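Long-range contact in elongation factor G (Thermus thermophilus, PDB 2DY1), which binds GTP and magnesium and, as a member of the elongation factor G family, probably acts as a GTPase in the translocation step of protein synthesis: residues Tyr493-Arg498 with Ala535-Gly540. Sequence-based numbering, arbitrary orientation.
Sequences YGFEWR and AIVYNG
Val537 packs against two aromatic rings of the neighbouring strand. Its CG2 lies 3.7 Å from CE1 of Phe495, and its CG1 lies 3.9 Å from CZ3 of Trp497. In both aromatic residues CG is anti to the backbone N (chi1 176° and -175°), and each ring leans towards Val537. Ala535 is on the same face, near CD1 of Phe495. Helix 509-520 covers this side: Phe495 touches Ile516, and Trp497 touches Gln509. Ala535 and Val537 are buried.

The backbones run parallel, joined by four hydrogen bonds. Ala535 N donates to Gly494 O, and Val537 N to Glu496 O. In return, Ala535 O accepts Glu496 N at 2.7 Å, and Val537 O accepts Arg498 N.

The other face is more open to solvent and more polar; Arg498 is exposed. The Glu496 and Ile536 side chains run alongside each other, with Glu496 OE1 3.8 Å from CG1 of Ile536. From the other branch, CG2 of Ile536 meets CG of Arg498 at 3.7 Å. The Arg498 chain bends at chi2, and OE1 of Glu496 lies above the guanidinium plane toward its rim, 3.1 Å from NH2. This salt bridge is purely electrostatic, with no hydrogen bond from NH2 to OE1. Arg498 NH1 instead donates to Trp497 O. An alanine at Ile536 would probably open a gap beside the Glu496 carboxylate and leave the Arg498 methylenes less supported. Beyond the last direct bond, a water donates to Arg498 O and Tyr538 O.

Strand 494-497 is an edge strand of the domain IV sheet. With helix 509-520 and strand 533-541 it forms a beta-alpha-beta unit, whose two strands pair here directly.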
ATOM      1  N   TYR A 493     -21.517   2.746  28.442  1.00 28.38           N
ATOM      2  CA  TYR A 493     -21.043   2.852  29.812  1.00 24.44           C
ATOM      3  C   TYR A 493     -21.425   4.181  30.442  1.00 28.28           C
ATOM      4  O   TYR A 493     -21.418   5.227  29.791  1.00 24.46           O
ATOM      5  CB  TYR A 493     -19.518   2.688  29.868  1.00 26.04           C
ATOM      6  CG  TYR A 493     -18.906   3.051  31.206  1.00 24.75           C
ATOM      7  CD1 TYR A 493     -18.449   4.342  31.455  1.00 25.58           C
ATOM      8  CD2 TYR A 493     -18.820   2.108  32.233  1.00 30.18           C
ATOM      9  CE1 TYR A 493     -17.919   4.692  32.701  1.00 22.72           C
ATOM     10  CE2 TYR A 493     -18.294   2.447  33.483  1.00 23.67           C
ATOM     11  CZ  TYR A 493     -17.847   3.736  33.708  1.00 26.88           C
ATOM     12  OH  TYR A 493     -17.341   4.078  34.942  1.00 25.34           O
ATOM     13  N   GLY A 494     -21.746   4.125  31.730  1.00 23.33           N
ATOM     14  CA  GLY A 494     -22.095   5.317  32.463  1.00 22.31           C
ATOM     15  C   GLY A 494     -21.822   5.074  33.934  1.00 18.49           C
ATOM     16  O   GLY A 494     -22.027   3.969  34.423  1.00 19.60           O
ATOM     17  N   PHE A 495     -21.329   6.094  34.624  1.00 19.81           N
ATOM     18  CA  PHE A 495     -21.077   6.000  36.057  1.00 18.74           C
ATOM     19  C   PHE A 495     -21.897   7.108  36.697  1.00 19.46           C
ATOM     20  O   PHE A 495     -21.812   8.271  36.287  1.00 21.91           O
ATOM     21  CB  PHE A 495     -19.600   6.224  36.383  1.00 18.65           C
ATOM     22  CG  PHE A 495     -19.305   6.222  37.853  1.00 17.51           C
ATOM     23  CD1 PHE A 495     -19.132   5.026  38.537  1.00 17.91           C
ATOM     24  CD2 PHE A 495     -19.237   7.420  38.562  1.00 20.56           C
ATOM     25  CE1 PHE A 495     -18.895   5.025  39.915  1.00 17.99           C
ATOM     26  CE2 PHE A 495     -19.002   7.426  39.935  1.00 19.90           C
ATOM     27  CZ  PHE A 495     -18.831   6.223  40.608  1.00 20.17           C
ATOM     28  N   GLU A 496     -22.699   6.746  37.694  1.00 17.38           N
ATOM     29  CA  GLU A 496     -23.532   7.719  38.396  1.00 17.30           C
ATOM     30  C   GLU A 496     -23.217   7.774  39.878  1.00 16.11           C
ATOM     31  O   GLU A 496     -23.268   6.757  40.555  1.00 18.49           O
ATOM     32  CB  GLU A 496     -25.022   7.366  38.257  1.00 20.69           C
ATOM     33  CG  GLU A 496     -25.681   7.798  36.970  1.00 28.93           C
ATOM     34  CD  GLU A 496     -27.141   7.378  36.923  1.00 26.04           C
ATOM     35  OE1 GLU A 496     -27.776   7.293  38.003  1.00 26.15           O
ATOM     36  OE2 GLU A 496     -27.649   7.144  35.812  1.00 34.55           O
ATOM     37  N   TRP A 497     -22.889   8.956  40.379  1.00 16.82           N
ATOM     38  CA  TRP A 497     -22.654   9.125  41.805  1.00 14.75           C
ATOM     39  C   TRP A 497     -24.008   9.515  42.393  1.00 15.71           C
ATOM     40  O   TRP A 497     -24.541  10.591  42.094  1.00 18.35           O
ATOM     41  CB  TRP A 497     -21.672  10.252  42.042  1.00 16.67           C
ATOM     42  CG  TRP A 497     -21.254  10.452  43.448  1.00 17.75           C
ATOM     43  CD1 TRP A 497     -21.502  11.545  44.225  1.00 21.46           C
ATOM     44  CD2 TRP A 497     -20.374   9.613  44.201  1.00 16.03           C
ATOM     45  NE1 TRP A 497     -20.819  11.451  45.411  1.00 20.77           N
ATOM     46  CE2 TRP A 497     -20.117  10.272  45.423  1.00 17.16           C
ATOM     47  CE3 TRP A 497     -19.771   8.368  43.957  1.00 15.56           C
ATOM     48  CZ2 TRP A 497     -19.274   9.733  46.402  1.00 18.29           C
ATOM     49  CZ3 TRP A 497     -18.934   7.831  44.928  1.00 18.87           C
ATOM     50  CH2 TRP A 497     -18.691   8.514  46.135  1.00 17.51           C
ATOM     51  N   ARG A 498     -24.579   8.642  43.215  1.00 13.99           N
ATOM     52  CA  ARG A 498     -25.866   8.932  43.837  1.00 15.35           C
ATOM     53  C   ARG A 498     -25.754   8.836  45.350  1.00 16.17           C
ATOM     54  O   ARG A 498     -26.714   8.528  46.041  1.00 15.44           O
ATOM     55  CB  ARG A 498     -26.944   7.968  43.316  1.00 15.34           C
ATOM     56  CG  ARG A 498     -27.283   8.178  41.838  1.00 17.29           C
ATOM     57  CD  ARG A 498     -28.001   9.516  41.625  1.00 17.93           C
ATOM     58  NE  ARG A 498     -28.347   9.732  40.224  1.00 21.03           N
ATOM     59  CZ  ARG A 498     -27.529  10.246  39.307  1.00 23.26           C
ATOM     60  NH1 ARG A 498     -26.283  10.615  39.621  1.00 23.36           N
ATOM     61  NH2 ARG A 498     -27.963  10.397  38.063  1.00 24.07           N
ATOM     62  N   ALA A 535     -23.237   2.026  35.997  1.00 16.10           N
ATOM     63  CA  ALA A 535     -22.842   1.714  37.361  1.00 14.74           C
ATOM     64  C   ALA A 535     -23.294   2.878  38.239  1.00 16.54           C
ATOM     65  O   ALA A 535     -22.888   4.024  38.032  1.00 19.07           O
ATOM     66  CB  ALA A 535     -21.320   1.542  37.448  1.00 16.91           C
ATOM     67  N   ILE A 536     -24.130   2.569  39.222  1.00 16.04           N
ATOM     68  CA  ILE A 536     -24.663   3.560  40.145  1.00 15.25           C
ATOM     69  C   ILE A 536     -24.170   3.268  41.566  1.00 15.04           C
ATOM     70  O   ILE A 536     -24.435   2.190  42.112  1.00 15.50           O
ATOM     71  CB  ILE A 536     -26.211   3.515  40.131  1.00 17.64           C
ATOM     72  CG1 ILE A 536     -26.727   3.753  38.704  1.00 19.39           C
ATOM     73  CG2 ILE A 536     -26.766   4.574  41.072  1.00 17.13           C
ATOM     74  CD1 ILE A 536     -28.239   3.585  38.559  1.00 23.67           C
ATOM     75  N   VAL A 537     -23.437   4.217  42.156  1.00 14.61           N
ATOM     76  CA  VAL A 537     -22.960   4.057  43.532  1.00 13.41           C
ATOM     77  C   VAL A 537     -23.973   4.845  44.345  1.00 15.05           C
ATOM     78  O   VAL A 537     -24.060   6.075  44.236  1.00 15.06           O
ATOM     79  CB  VAL A 537     -21.533   4.600  43.685  1.00 16.77           C
ATOM     80  CG1 VAL A 537     -21.119   4.611  45.184  1.00 16.01           C
ATOM     81  CG2 VAL A 537     -20.588   3.709  42.882  1.00 19.45           C
ATOM     82  N   TYR A 538     -24.743   4.124  45.159  1.00 14.95           N
ATOM     83  CA  TYR A 538     -25.850   4.736  45.876  1.00 15.34           C
ATOM     84  C   TYR A 538     -25.840   4.744  47.387  1.00 16.48           C
ATOM     85  O   TYR A 538     -26.718   5.341  48.004  1.00 14.62           O
ATOM     86  CB  TYR A 538     -27.150   4.095  45.399  1.00 15.71           C
ATOM     87  CG  TYR A 538     -27.300   2.626  45.747  1.00 16.09           C
ATOM     88  CD1 TYR A 538     -26.767   1.619  44.928  1.00 14.68           C
ATOM     89  CD2 TYR A 538     -27.987   2.241  46.898  1.00 14.67           C
ATOM     90  CE1 TYR A 538     -26.927   0.274  45.262  1.00 19.14           C
ATOM     91  CE2 TYR A 538     -28.148   0.909  47.236  1.00 17.27           C
ATOM     92  CZ  TYR A 538     -27.618  -0.071  46.417  1.00 19.94           C
ATOM     93  OH  TYR A 538     -27.785  -1.390  46.760  1.00 20.61           O
ATOM     94  N   ASN A 539     -24.873   4.065  47.993  1.00 16.42           N
ATOM     95  CA  ASN A 539     -24.794   4.050  49.446  1.00 15.90           C
ATOM     96  C   ASN A 539     -23.392   3.537  49.778  1.00 14.95           C
ATOM     97  O   ASN A 539     -22.642   3.117  48.887  1.00 13.85           O
ATOM     98  CB  ASN A 539     -25.885   3.126  50.025  1.00 14.48           C
ATOM     99  CG  ASN A 539     -26.083   3.295  51.533  1.00 15.45           C
ATOM    100  OD1 ASN A 539     -26.720   2.452  52.185  1.00 20.54           O
ATOM    101  ND2 ASN A 539     -25.565   4.380  52.083  1.00 12.14           N
ATOM    102  N   GLY A 540     -23.032   3.596  51.050  1.00 14.60           N
ATOM    103  CA  GLY A 540     -21.715   3.136  51.459  1.00 15.33           C
ATOM    104  C   GLY A 540     -21.365   3.822  52.760  1.00 20.33           C
ATOM    105  O   GLY A 540     -22.219   4.440  53.409  1.00 16.98           O
TER
HETATM  106  O   HOH W   1     -28.741   6.838  46.508  1.00 19.86           O